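Local coordinates for protein glucose-6-phosphate isomerase (Plasmodium falciparum, PDB 3QKI) that probably interconverts alpha-D-glucose 6-phosphate and beta-D-fructose 6-phosphate, the second step of glycolysis, as a member of the GPI family, at residues A[444-449]-A[531-536]; A[61-66]-A[526-531]; A[242-247]-A[324-329]; A[152-157]-A[216-221]. All coordinates share one frame; numbering follows the deposited sequence. Where two conformers were deposited one is given.

Interaction 1: A[444-449]-A[531-536]; sequences ELIGFK and SLYESR
Glu444 OE1 accepts from two donors of the helix segment 531-536. Tyr533 OH donates to the anti lone pair, with 2.7 Å between it and Glu444 OE1, while Arg536 NH1 comes in on the syn side, 2.9 Å from Glu444 OE1 and nearly straight at 166°. The second oxygen, Glu444 OE2, takes Arg536 NH2 on its own syn lone pair, nitrogen and oxygen 2.8 Å apart, which completes an end-on, two-nitrogen salt bridge. Carboxylate and guanidinium are only 24° from coplanar, and with three good bonds the acid has little freedom to rotate. Buried as it is, Glu444 is probably held as the anion by the arginine. The geometry follows from an extended glutamate chain meeting an arginine that bends at its second torsion (chi2 -99°). Here strand 443-448, inside the mixed sheet of one of the two sugar-isomerase (SIS) alpha/beta domains of the GPI family, is tied to helix 523-543 packed on its face. Ile446 CD1 packs obliquely at the tyrosine ring, 4.4 Å from Tyr533 CE1. Beyond the pair, Phe388 meets the tyrosine ring edge-to-face, Arg536 NE forms a salt bridge with Glu540, and Arg536 NH2 also bonds to Ser364 OG.

Interaction 2: A[61-66]-A[526-531]; sequences FKNFYM and CGLLLS
Leu528 turns CG beside its backbone N (chi1 -71°), and from there its two methyls fork toward different residues of segment 61-66. Phe61, with its ring swung opposite its own backbone N (chi1 -177°), meets one prong: its CE1 lies 4.1 Å from Leu528 CD2, and the two side chains run at a slant to each other. The other prong, CD1, is shared. Asn63 OD1 sits 3.4 Å from Leu528 CD1 in one of two conformers of the asparagine, Phe64 presents its ring edge with CD1 of the phenylalanine 4.3 Å from CD1 of the leucine, and Lys62 CB grazes the same methyl. One leucine thus supplies the whole helix side of the contact, and the interaction is van der Waals throughout. The lysine also folds back within its own segment, its CG lying 3.6 Å above the Phe61 ring plane, over the ring centre, before the chain leads away from the helix. In that same Asn63 conformer OD1 bonds to Thr525 OG1, near the start of helix 523-543.

Lys62 and Asn63 form the two-residue turn of a beta hairpin joining strands 58-61 and 64-70, with Phe61 N to Phe64 O at 3.0 Å and a weak return bond from Phe64 N to Phe61 O. The contact therefore seats the hairpin at the edge of the mixed sheet against helix 523-543, with Met343 of helix 330-349 and Ile356 of helix 356-371 packing on both phenylalanines and strand 513-518 lying alongside Phe64.

Interaction 3: A[242-247]-A[324-329]; sequences DTLVII and LSIAFG
Ile326 CD1 is the single atom through which helix 318-328 meets strand 243-248 here. It lies 3.8 Å from Leu244 CD2 and 4.0 Å from Ile246 CD1, so the end of one isoleucine bridges two methyls borne by residues two apart on the strand. The approaches differ. Ile246 and Ile326 point at each other tip to tip, each with CG1 beside its backbone N and an extended second torsion (chi2 176° and 162°), whereas Leu244 comes in at a slant, having swung CG opposite its own backbone N (chi1 -176°). Leu244 and Ile246 share a face of the sheet because strand residues alternate sides; Val245, between them, is turned to the other face, where Ile264 and Leu268 of helix 255-268 pack on it.

A second shell packs around these three side chains. Tyr149 and Phe166 lie against Leu244, Val169 of strand 168-172 against Ile246, and Ile153 of helix 135-154 against Ile326. Backbone bonds of Leu244 to Asn168 and Ile170 hold the strand in the parallel sheet. On the helix side, the bond from Phe328 N to Leu324 O at 2.8 Å belongs to the last turn, and Gly329, with positive phi, is the first residue beyond the helix and sits at the N-cap position of helix 330-349.

A parallel sheet with helices over both faces is the layout of an SIS alpha/beta domain. Strand 243-248 leads directly into Ser249, Lys250 and Thr251, which bind beta-D-fructose 6-phosphate; the side chains of Ile246 and Ser249 are about 10 Å apart.

Interaction 4: A[152-157]-A[216-221]; sequences DIRNGV and NVFNVR
Asn216 and Phe218, on the approach to edge strand 219-223 of the parallel SIS-domain sheet, meet the last turn of helix 135-154, which ends in a Schellman motif at Gly156.

One hydrogen bond joins the segments. Asn216 ND2 donates to Arg154 O at 2.9 Å with an angle of 150°, the acceptor lying close to the amide plane and the donor tilted from the carbonyl plane. Lys165 NZ bonds both to that carbonyl and to the asparagine oxygen, a shared donor that probably eases the 3.1 Å approach of Arg154 O and Asn216 OD1.

Apolar contact is made by Ile153, whose CG2 rests 4.0 Å from Phe218 CZ as the two side chains pass at an angle.

Face contacts and charge centre on Arg154, where a bend at the third torsion (chi3 57°) brings the guanidinium face over Asn216, with Arg154 NH1 3.7 Å from Asn216 CB. The asparagine CG is 4.1 Å above the guanidinium plane and near its centre. Ile326 O accepts from Arg154 NH1 and Tyr192 OH bonds to NH2, so the charged end is held from outside the two segments as well. Against the aromatic ring the arginine makes no stack: NH1 lies near the ring plane, at its edge, 3.8 Å from Phe218 CE2, with the guanidinium and ring planes 40° apart.

The four contacts form two pairs. Interactions 1 and 2 share Ser531 on helix 523-543 and reach the same mixed sheet; their centres are 6 Å apart, and Ile446 CD1 packs 4.3 Å from Leu529 CD1. Interactions 3 and 4, also 6 Å between centres, serve the parallel sheet and touch where Phe218 CE2 lies 3.3 Å from Ile326 O. The pairs do not touch: interactions 2 and 3 have centres 27 Å apart and nearest atoms about 8 Å apart. Each pair nears a residue that binds fructose 6-phosphate, absent from this chain: the side chain of Tyr533 is about 11 Å from that of Gln394, that of Ile246 about 9 Å from that of Ser177.

Interaction 1: A[444-449]-A[531-536]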
loop_
_atom_site.group_PDB
_atom_site.type_symbol
_atom_site.label_atom_id
_atom_site.label_comp_id
_atom_site.label_asym_id
_atom_site.label_seq_id
_atom_site.Cartn_x
_atom_site.Cartn_y
_atom_site.Cartn_z
ATOM N N GLU A 444 -12.608 6.714 -3.570
ATOM C CA GLU A 444 -13.464 6.758 -2.392
ATOM C C GLU A 444 -12.652 7.548 -1.358
ATOM O O GLU A 444 -11.597 7.088 -0.915
ATOM C CB GLU A 444 -13.834 5.340 -1.924
ATOM C CG GLU A 444 -14.762 4.647 -2.904
ATOM C CD GLU A 444 -15.126 3.190 -2.661
ATOM O OE1 GLU A 444 -15.059 2.734 -1.499
ATOM O OE2 GLU A 444 -15.535 2.519 -3.637
ATOM N N LEU A 445 -13.083 8.791 -1.106
ATOM C CA LEU A 445 -12.444 9.735 -0.185
ATOM C C LEU A 445 -13.173 9.713 1.143
ATOM O O LEU A 445 -14.415 9.735 1.173
ATOM C CB LEU A 445 -12.408 11.163 -0.756
ATOM C CG LEU A 445 -11.879 11.370 -2.208
ATOM C CD1 LEU A 445 -11.812 12.835 -2.556
ATOM C CD2 LEU A 445 -10.512 10.814 -2.388
ATOM N N ILE A 446 -12.393 9.578 2.241
ATOM C CA ILE A 446 -12.911 9.489 3.609
ATOM C C ILE A 446 -12.276 10.614 4.406
ATOM O O ILE A 446 -11.052 10.774 4.375
ATOM C CB ILE A 446 -12.665 8.077 4.226
ATOM C CG1 ILE A 446 -13.353 6.998 3.366
ATOM C CG2 ILE A 446 -13.179 8.019 5.677
ATOM C CD1 ILE A 446 -12.723 5.623 3.403
ATOM N N GLY A 447 -13.112 11.448 5.020
ATOM C CA GLY A 447 -12.637 12.598 5.772
ATOM C C GLY A 447 -13.418 12.794 7.046
ATOM O O GLY A 447 -14.527 12.252 7.184
ATOM N N PHE A 448 -12.828 13.563 7.989
ATOM C CA PHE A 448 -13.413 13.862 9.295
ATOM C C PHE A 448 -13.432 15.349 9.557
ATOM O O PHE A 448 -12.592 16.083 9.025
ATOM C CB PHE A 448 -12.657 13.120 10.405
ATOM C CG PHE A 448 -12.638 11.630 10.170
ATOM C CD1 PHE A 448 -11.629 11.041 9.408
ATOM C CD2 PHE A 448 -13.662 10.820 10.646
ATOM C CE1 PHE A 448 -11.659 9.672 9.123
ATOM C CE2 PHE A 448 -13.687 9.451 10.349
ATOM C CZ PHE A 448 -12.676 8.887 9.604
ATOM N N LYS A 449 -14.386 15.798 10.388
ATOM C CA LYS A 449 -14.500 17.212 10.762
ATOM C C LYS A 449 -13.449 17.602 11.778
ATOM O O LYS A 449 -13.028 18.762 11.811
ATOM C CB LYS A 449 -15.895 17.495 11.334
ATOM C CG LYS A 449 -16.980 17.594 10.258
ATOM C CD LYS A 449 -18.380 17.767 10.891
ATOM C CE LYS A 449 -18.470 19.059 11.703
ATOM N NZ LYS A 449 -19.875 19.473 11.937
ATOM N N SER A 531 -18.112 -1.791 9.303
ATOM C CA SER A 531 -19.336 -2.471 8.888
ATOM C C SER A 531 -19.809 -1.977 7.524
ATOM O O SER A 531 -20.306 -2.771 6.745
ATOM C CB SER A 531 -20.422 -2.354 9.951
ATOM O OG SER A 531 -21.666 -2.815 9.439
ATOM N N LEU A 532 -19.627 -0.688 7.227
ATOM C CA LEU A 532 -20.006 -0.098 5.954
ATOM C C LEU A 532 -19.329 -0.866 4.802
ATOM O O LEU A 532 -20.003 -1.231 3.846
ATOM C CB LEU A 532 -19.633 1.408 5.926
ATOM C CG LEU A 532 -19.786 2.143 4.585
ATOM C CD1 LEU A 532 -21.202 2.070 4.089
ATOM C CD2 LEU A 532 -19.315 3.597 4.690
ATOM N N TYR A 533 -18.017 -1.130 4.910
ATOM C CA TYR A 533 -17.265 -1.852 3.885
ATOM C C TYR A 533 -17.554 -3.355 3.888
ATOM O O TYR A 533 -17.696 -3.940 2.803
ATOM C CB TYR A 533 -15.752 -1.526 3.942
ATOM C CG TYR A 533 -15.447 -0.240 3.211
ATOM C CD1 TYR A 533 -15.692 1.001 3.805
ATOM C CD2 TYR A 533 -15.027 -0.255 1.882
ATOM C CE1 TYR A 533 -15.504 2.193 3.101
ATOM C CE2 TYR A 533 -14.832 0.935 1.170
ATOM C CZ TYR A 533 -15.056 2.155 1.789
ATOM O OH TYR A 533 -14.859 3.334 1.098
ATOM N N GLU A 534 -17.713 -3.969 5.083
ATOM C CA GLU A 534 -18.070 -5.407 5.143
ATOM C C GLU A 534 -19.457 -5.595 4.479
ATOM O O GLU A 534 -19.628 -6.490 3.650
ATOM C CB GLU A 534 -18.120 -5.926 6.598
ATOM C CG GLU A 534 -16.767 -6.062 7.291
ATOM C CD GLU A 534 -16.833 -6.676 8.682
ATOM O OE1 GLU A 534 -17.952 -6.798 9.236
ATOM O OE2 GLU A 534 -15.769 -7.077 9.207
ATOM N N SER A 535 -20.400 -4.687 4.773
ATOM C CA SER A 535 -21.745 -4.710 4.182
ATOM C C SER A 535 -21.675 -4.475 2.670
ATOM O O SER A 535 -22.303 -5.216 1.920
ATOM C CB SER A 535 -22.644 -3.674 4.841
ATOM O OG SER A 535 -22.738 -3.880 6.237
ATOM N N ARG A 536 -20.887 -3.474 2.218
ATOM C CA ARG A 536 -20.718 -3.164 0.800
ATOM C C ARG A 536 -20.216 -4.371 0.032
ATOM O O ARG A 536 -20.755 -4.662 -1.030
ATOM C CB ARG A 536 -19.772 -1.943 0.616
ATOM C CG ARG A 536 -19.476 -1.547 -0.833
ATOM C CD ARG A 536 -18.137 -2.117 -1.264
ATOM N NE ARG A 536 -17.651 -1.594 -2.547
ATOM C CZ ARG A 536 -16.955 -0.467 -2.681
ATOM N NH1 ARG A 536 -16.701 0.295 -1.627
ATOM N NH2 ARG A 536 -16.522 -0.089 -3.874
#

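Interaction 2: A[61-66]-A[526-531]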
loop_
_atom_site.group_PDB
_atom_site.type_symbol
_atom_site.label_atom_id
_atom_site.label_comp_id
_atom_site.label_asym_id
_atom_site.label_seq_id
_atom_site.Cartn_x
_atom_site.Cartn_y
_atom_site.Cartn_z
ATOM N N PHE A 61 -26.346 9.169 7.702
ATOM C CA PHE A 61 -26.598 8.099 8.665
ATOM C C PHE A 61 -25.767 8.357 9.870
ATOM O O PHE A 61 -24.532 8.323 9.790
ATOM C CB PHE A 61 -26.395 6.661 8.136
ATOM C CG PHE A 61 -26.738 5.592 9.159
ATOM C CD1 PHE A 61 -25.777 4.696 9.601
ATOM C CD2 PHE A 61 -28.009 5.526 9.726
ATOM C CE1 PHE A 61 -26.091 3.724 10.554
ATOM C CE2 PHE A 61 -28.316 4.558 10.685
ATOM C CZ PHE A 61 -27.349 3.673 11.107
ATOM N N LYS A 62 -26.440 8.640 10.994
ATOM C CA LYS A 62 -25.817 8.966 12.275
ATOM C C LYS A 62 -24.898 10.205 12.131
ATOM O O LYS A 62 -25.359 11.286 11.746
ATOM C CB LYS A 62 -25.069 7.744 12.902
ATOM C CG LYS A 62 -25.925 6.490 13.103
ATOM C CD LYS A 62 -26.628 6.456 14.446
ATOM C CE LYS A 62 -27.455 5.203 14.575
ATOM N NZ LYS A 62 -28.357 5.269 15.760
ATOM N N ASN A 63 -23.606 9.993 12.395
ATOM C CA ASN A 63 -22.566 11.011 12.398
ATOM C C ASN A 63 -21.786 11.139 11.071
ATOM O O ASN A 63 -20.604 11.514 11.079
ATOM C CB ASN A 63 -21.649 10.792 13.616
ATOM C CG ASN A 63 -21.424 9.349 14.009
ATOM O OD1 ASN A 63 -20.430 8.734 13.630
ATOM N ND2 ASN A 63 -22.328 8.786 14.799
ATOM N N PHE A 64 -22.445 10.846 9.918
ATOM C CA PHE A 64 -21.783 10.938 8.618
ATOM C C PHE A 64 -22.652 11.170 7.415
ATOM O O PHE A 64 -23.828 10.782 7.404
ATOM C CB PHE A 64 -20.819 9.759 8.386
ATOM C CG PHE A 64 -21.378 8.486 7.786
ATOM C CD1 PHE A 64 -21.813 7.449 8.601
ATOM C CD2 PHE A 64 -21.357 8.279 6.415
ATOM C CE1 PHE A 64 -22.293 6.262 8.051
ATOM C CE2 PHE A 64 -21.836 7.086 5.864
ATOM C CZ PHE A 64 -22.285 6.084 6.684
ATOM N N TYR A 65 -22.043 11.750 6.375
ATOM C CA TYR A 65 -22.631 11.981 5.066
ATOM C C TYR A 65 -21.904 11.122 4.015
ATOM O O TYR A 65 -20.672 10.997 4.039
ATOM C CB TYR A 65 -22.471 13.464 4.648
ATOM C CG TYR A 65 -23.419 14.471 5.276
ATOM C CD1 TYR A 65 -23.964 15.505 4.520
ATOM C CD2 TYR A 65 -23.669 14.470 6.647
ATOM C CE1 TYR A 65 -24.792 16.469 5.100
ATOM C CE2 TYR A 65 -24.537 15.398 7.227
ATOM C CZ TYR A 65 -25.095 16.397 6.451
ATOM O OH TYR A 65 -25.906 17.345 7.034
ATOM N N MET A 66 -22.662 10.528 3.102
ATOM C CA MET A 66 -22.087 9.857 1.949
ATOM C C MET A 66 -22.574 10.656 0.749
ATOM O O MET A 66 -23.784 10.853 0.579
ATOM C CB MET A 66 -22.498 8.389 1.800
ATOM C CG MET A 66 -21.847 7.758 0.585
ATOM S SD MET A 66 -22.148 6.010 0.329
ATOM C CE MET A 66 -23.980 6.075 -0.111
ATOM N N CYS A 526 -15.516 4.243 14.035
ATOM C CA CYS A 526 -14.602 3.289 13.393
ATOM C C CYS A 526 -15.359 1.973 13.108
ATOM O O CYS A 526 -15.103 1.322 12.094
ATOM C CB CYS A 526 -13.357 3.055 14.242
ATOM S SG CYS A 526 -11.975 2.311 13.336
ATOM N N GLY A 527 -16.309 1.636 13.981
ATOM C CA GLY A 527 -17.196 0.485 13.832
ATOM C C GLY A 527 -18.143 0.701 12.658
ATOM O O GLY A 527 -18.313 -0.200 11.822
ATOM N N LEU A 528 -18.728 1.928 12.546
ATOM C CA LEU A 528 -19.591 2.279 11.409
ATOM C C LEU A 528 -18.814 2.092 10.083
ATOM O O LEU A 528 -19.366 1.527 9.144
ATOM C CB LEU A 528 -20.047 3.746 11.482
ATOM C CG LEU A 528 -21.050 4.166 12.530
ATOM C CD1 LEU A 528 -21.286 5.657 12.426
ATOM C CD2 LEU A 528 -22.391 3.400 12.385
ATOM N N LEU A 529 -17.547 2.572 10.028
ATOM C CA LEU A 529 -16.679 2.481 8.844
ATOM C C LEU A 529 -16.371 1.013 8.466
ATOM O O LEU A 529 -16.470 0.662 7.298
ATOM C CB LEU A 529 -15.391 3.319 9.024
ATOM C CG LEU A 529 -14.392 3.355 7.857
ATOM C CD1 LEU A 529 -14.994 3.998 6.612
ATOM C CD2 LEU A 529 -13.112 4.099 8.260
ATOM N N LEU A 530 -16.012 0.175 9.440
ATOM C CA LEU A 530 -15.736 -1.237 9.184
ATOM C C LEU A 530 -16.962 -1.943 8.625
ATOM O O LEU A 530 -16.868 -2.601 7.586
ATOM C CB LEU A 530 -15.258 -1.986 10.451
ATOM C CG LEU A 530 -15.146 -3.509 10.282
ATOM C CD1 LEU A 530 -13.971 -3.887 9.407
ATOM C CD2 LEU A 530 -15.183 -4.215 11.585
ATOM N N SER A 531 -18.112 -1.791 9.303
ATOM C CA SER A 531 -19.336 -2.471 8.888
ATOM C C SER A 531 -19.809 -1.977 7.524
ATOM O O SER A 531 -20.306 -2.771 6.745
ATOM C CB SER A 531 -20.422 -2.354 9.951
ATOM O OG SER A 531 -21.666 -2.815 9.439
#

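Interaction 3: A[242-247]-A[324-329]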
loop_
_atom_site.group_PDB
_atom_site.type_symbol
_atom_site.label_atom_id
_atom_site.label_comp_id
_atom_site.label_asym_id
_atom_site.label_seq_id
_atom_site.Cartn_x
_atom_site.Cartn_y
_atom_site.Cartn_z
ATOM N N ASP A 242 8.459 -8.293 29.598
ATOM C CA ASP A 242 7.346 -7.334 29.489
ATOM C C ASP A 242 6.327 -7.710 28.414
ATOM O O ASP A 242 5.346 -6.989 28.221
ATOM C CB ASP A 242 7.909 -5.955 29.065
ATOM C CG ASP A 242 8.913 -5.317 29.981
ATOM O OD1 ASP A 242 8.731 -5.408 31.213
ATOM O OD2 ASP A 242 9.842 -4.648 29.468
ATOM N N THR A 243 6.590 -8.779 27.677
ATOM C CA THR A 243 5.864 -9.153 26.467
ATOM C C THR A 243 4.821 -10.269 26.557
ATOM O O THR A 243 5.142 -11.397 26.925
ATOM C CB THR A 243 6.909 -9.438 25.372
ATOM O OG1 THR A 243 7.839 -8.347 25.329
ATOM C CG2 THR A 243 6.285 -9.672 23.987
ATOM N N LEU A 244 3.601 -9.957 26.113
ATOM C CA LEU A 244 2.503 -10.906 25.957
ATOM C C LEU A 244 2.469 -11.288 24.461
ATOM O O LEU A 244 2.567 -10.418 23.603
ATOM C CB LEU A 244 1.163 -10.297 26.388
ATOM C CG LEU A 244 -0.041 -11.264 26.347
ATOM C CD1 LEU A 244 0.058 -12.332 27.420
ATOM C CD2 LEU A 244 -1.340 -10.526 26.440
ATOM N N VAL A 245 2.392 -12.584 24.155
ATOM C CA VAL A 245 2.349 -13.074 22.796
ATOM C C VAL A 245 0.965 -13.675 22.513
ATOM O O VAL A 245 0.517 -14.566 23.241
ATOM C CB VAL A 245 3.496 -14.078 22.561
ATOM C CG1 VAL A 245 3.458 -14.652 21.157
ATOM C CG2 VAL A 245 4.857 -13.431 22.842
ATOM N N ILE A 246 0.293 -13.176 21.472
ATOM C CA ILE A 246 -1.030 -13.672 21.052
ATOM C C ILE A 246 -0.880 -14.394 19.718
ATOM O O ILE A 246 -0.500 -13.762 18.737
ATOM C CB ILE A 246 -2.113 -12.565 20.997
ATOM C CG1 ILE A 246 -2.168 -11.768 22.317
ATOM C CG2 ILE A 246 -3.503 -13.147 20.599
ATOM C CD1 ILE A 246 -3.155 -10.574 22.320
ATOM N N ILE A 247 -1.174 -15.719 19.688
ATOM C CA ILE A 247 -1.080 -16.533 18.482
ATOM C C ILE A 247 -2.499 -16.732 17.927
ATOM O O ILE A 247 -3.358 -17.320 18.595
ATOM C CB ILE A 247 -0.325 -17.860 18.741
ATOM C CG1 ILE A 247 1.040 -17.586 19.437
ATOM C CG2 ILE A 247 -0.108 -18.611 17.426
ATOM C CD1 ILE A 247 1.534 -18.765 20.303
ATOM N N LEU A 324 -7.271 -5.737 20.842
ATOM C CA LEU A 324 -7.720 -4.331 20.903
ATOM C C LEU A 324 -8.288 -3.925 22.272
ATOM O O LEU A 324 -8.149 -2.764 22.656
ATOM C CB LEU A 324 -8.696 -3.991 19.755
ATOM C CG LEU A 324 -8.135 -4.110 18.310
ATOM C CD1 LEU A 324 -9.289 -4.207 17.266
ATOM C CD2 LEU A 324 -7.140 -2.979 17.991
ATOM N N SER A 325 -8.926 -4.869 23.001
ATOM C CA SER A 325 -9.411 -4.612 24.358
ATOM C C SER A 325 -8.204 -4.545 25.316
ATOM O O SER A 325 -8.249 -3.795 26.262
ATOM C CB SER A 325 -10.364 -5.712 24.819
ATOM O OG SER A 325 -11.570 -5.686 24.076
ATOM N N ILE A 326 -7.123 -5.274 25.051
ATOM C CA ILE A 326 -5.903 -5.159 25.877
ATOM C C ILE A 326 -5.315 -3.746 25.661
ATOM O O ILE A 326 -5.051 -3.027 26.624
ATOM C CB ILE A 326 -4.868 -6.276 25.591
ATOM C CG1 ILE A 326 -5.370 -7.646 26.129
ATOM C CG2 ILE A 326 -3.466 -5.912 26.186
ATOM C CD1 ILE A 326 -4.663 -8.866 25.547
ATOM N N ALA A 327 -5.172 -3.338 24.393
ATOM C CA ALA A 327 -4.599 -2.034 24.044
ATOM C C ALA A 327 -5.431 -0.854 24.508
ATOM O O ALA A 327 -4.871 0.145 24.982
ATOM C CB ALA A 327 -4.379 -1.955 22.533
ATOM N N PHE A 328 -6.775 -0.941 24.362
ATOM C CA PHE A 328 -7.634 0.208 24.601
ATOM C C PHE A 328 -8.682 0.097 25.710
ATOM O O PHE A 328 -9.308 1.107 26.034
ATOM C CB PHE A 328 -8.342 0.594 23.299
ATOM C CG PHE A 328 -7.438 0.760 22.100
ATOM C CD1 PHE A 328 -6.255 1.492 22.193
ATOM C CD2 PHE A 328 -7.788 0.222 20.868
ATOM C CE1 PHE A 328 -5.434 1.659 21.083
ATOM C CE2 PHE A 328 -6.980 0.422 19.745
ATOM C CZ PHE A 328 -5.816 1.145 19.856
ATOM N N GLY A 329 -8.890 -1.107 26.223
ATOM C CA GLY A 329 -9.921 -1.376 27.228
ATOM C C GLY A 329 -11.185 -1.879 26.549
ATOM O O GLY A 329 -11.536 -1.420 25.455
#

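Interaction 4: A[152-157]-A[216-221]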
loop_
_atom_site.group_PDB
_atom_site.type_symbol
_atom_site.label_atom_id
_atom_site.label_comp_id
_atom_site.label_asym_id
_atom_site.label_seq_id
_atom_site.Cartn_x
_atom_site.Cartn_y
_atom_site.Cartn_z
ATOM N N ASP A 152 -8.087 -7.389 33.606
ATOM C CA ASP A 152 -7.062 -7.942 34.489
ATOM C C ASP A 152 -5.647 -7.609 34.058
ATOM O O ASP A 152 -4.804 -7.338 34.909
ATOM C CB ASP A 152 -7.254 -9.443 34.696
ATOM C CG ASP A 152 -8.426 -9.868 35.598
ATOM O OD1 ASP A 152 -9.137 -8.979 36.121
ATOM O OD2 ASP A 152 -8.630 -11.082 35.764
ATOM N N ILE A 153 -5.378 -7.616 32.742
ATOM C CA ILE A 153 -4.059 -7.241 32.204
ATOM C C ILE A 153 -3.828 -5.752 32.458
ATOM O O ILE A 153 -2.764 -5.379 32.953
ATOM C CB ILE A 153 -3.939 -7.580 30.688
ATOM C CG1 ILE A 153 -3.870 -9.107 30.460
ATOM C CG2 ILE A 153 -2.790 -6.836 29.990
ATOM C CD1 ILE A 153 -2.529 -9.818 30.693
ATOM N N ARG A 154 -4.839 -4.926 32.155
ATOM C CA ARG A 154 -4.766 -3.470 32.258
ATOM C C ARG A 154 -4.741 -2.936 33.676
ATOM O O ARG A 154 -4.187 -1.852 33.891
ATOM C CB ARG A 154 -5.880 -2.794 31.433
ATOM C CG ARG A 154 -5.769 -3.084 29.939
ATOM C CD ARG A 154 -7.008 -2.626 29.188
ATOM N NE ARG A 154 -7.277 -1.195 29.388
ATOM C CZ ARG A 154 -6.623 -0.213 28.775
ATOM N NH1 ARG A 154 -5.662 -0.489 27.900
ATOM N NH2 ARG A 154 -6.927 1.051 29.026
ATOM N N ASN A 155 -5.337 -3.679 34.653
ATOM C CA ASN A 155 -5.357 -3.269 36.062
ATOM C C ASN A 155 -4.201 -3.902 36.836
ATOM O O ASN A 155 -4.062 -3.684 38.025
ATOM C CB ASN A 155 -6.706 -3.616 36.717
ATOM C CG ASN A 155 -7.873 -2.752 36.286
ATOM O OD1 ASN A 155 -7.911 -2.210 35.172
ATOM N ND2 ASN A 155 -8.886 -2.660 37.146
ATOM N N GLY A 156 -3.408 -4.720 36.156
ATOM C CA GLY A 156 -2.305 -5.426 36.781
ATOM C C GLY A 156 -2.720 -6.575 37.685
ATOM O O GLY A 156 -1.920 -6.991 38.522
ATOM N N VAL A 157 -3.944 -7.124 37.531
ATOM C CA VAL A 157 -4.384 -8.313 38.269
ATOM C C VAL A 157 -3.597 -9.503 37.695
ATOM O O VAL A 157 -3.048 -10.300 38.456
ATOM C CB VAL A 157 -5.927 -8.510 38.242
ATOM C CG1 VAL A 157 -6.329 -9.923 38.664
ATOM C CG2 VAL A 157 -6.617 -7.490 39.136
ATOM N N ASN A 216 -0.676 1.534 30.612
ATOM C CA ASN A 216 -1.616 1.132 29.565
ATOM C C ASN A 216 -1.430 1.760 28.187
ATOM O O ASN A 216 -2.394 1.988 27.453
ATOM C CB ASN A 216 -3.075 1.076 30.065
ATOM C CG ASN A 216 -3.238 0.175 31.267
ATOM O OD1 ASN A 216 -2.539 -0.828 31.430
ATOM N ND2 ASN A 216 -4.155 0.510 32.136
ATOM N N VAL A 217 -0.156 2.029 27.850
ATOM C CA VAL A 217 0.283 2.410 26.521
ATOM C C VAL A 217 1.035 1.154 26.099
ATOM O O VAL A 217 2.209 0.972 26.454
ATOM C CB VAL A 217 1.166 3.678 26.427
ATOM C CG1 VAL A 217 1.674 3.880 25.005
ATOM C CG2 VAL A 217 0.408 4.898 26.904
ATOM N N PHE A 218 0.337 0.256 25.419
ATOM C CA PHE A 218 0.941 -1.014 24.992
ATOM C C PHE A 218 1.688 -0.898 23.678
ATOM O O PHE A 218 1.195 -0.280 22.726
ATOM C CB PHE A 218 -0.126 -2.107 24.906
ATOM C CG PHE A 218 -0.675 -2.497 26.256
ATOM C CD1 PHE A 218 -0.122 -3.558 26.971
ATOM C CD2 PHE A 218 -1.751 -1.818 26.811
ATOM C CE1 PHE A 218 -0.643 -3.927 28.218
ATOM C CE2 PHE A 218 -2.246 -2.168 28.065
ATOM C CZ PHE A 218 -1.698 -3.226 28.756
ATOM N N ASN A 219 2.870 -1.501 23.617
ATOM C CA ASN A 219 3.640 -1.491 22.388
ATOM C C ASN A 219 3.178 -2.725 21.594
ATOM O O ASN A 219 3.671 -3.825 21.804
ATOM C CB ASN A 219 5.129 -1.503 22.706
ATOM C CG ASN A 219 6.053 -1.448 21.514
ATOM O OD1 ASN A 219 5.644 -1.396 20.343
ATOM N ND2 ASN A 219 7.336 -1.478 21.798
ATOM N N VAL A 220 2.167 -2.537 20.734
ATOM C CA VAL A 220 1.571 -3.613 19.948
ATOM C C VAL A 220 2.316 -3.779 18.632
ATOM O O VAL A 220 2.487 -2.817 17.889
ATOM C CB VAL A 220 0.050 -3.397 19.759
ATOM C CG1 VAL A 220 -0.596 -4.548 19.001
ATOM C CG2 VAL A 220 -0.636 -3.186 21.106
ATOM N N ARG A 221 2.771 -5.003 18.362
ATOM C CA ARG A 221 3.476 -5.366 17.125
ATOM C C ARG A 221 2.718 -6.493 16.417
ATOM O O ARG A 221 2.107 -7.345 17.077
ATOM C CB ARG A 221 4.929 -5.809 17.434
ATOM C CG ARG A 221 5.704 -4.796 18.275
ATOM C CD ARG A 221 6.692 -4.012 17.460
ATOM N NE ARG A 221 7.440 -3.018 18.247
ATOM C CZ ARG A 221 8.705 -3.138 18.638
ATOM N NH1 ARG A 221 9.393 -4.240 18.367
ATOM N NH2 ARG A 221 9.301 -2.144 19.282
#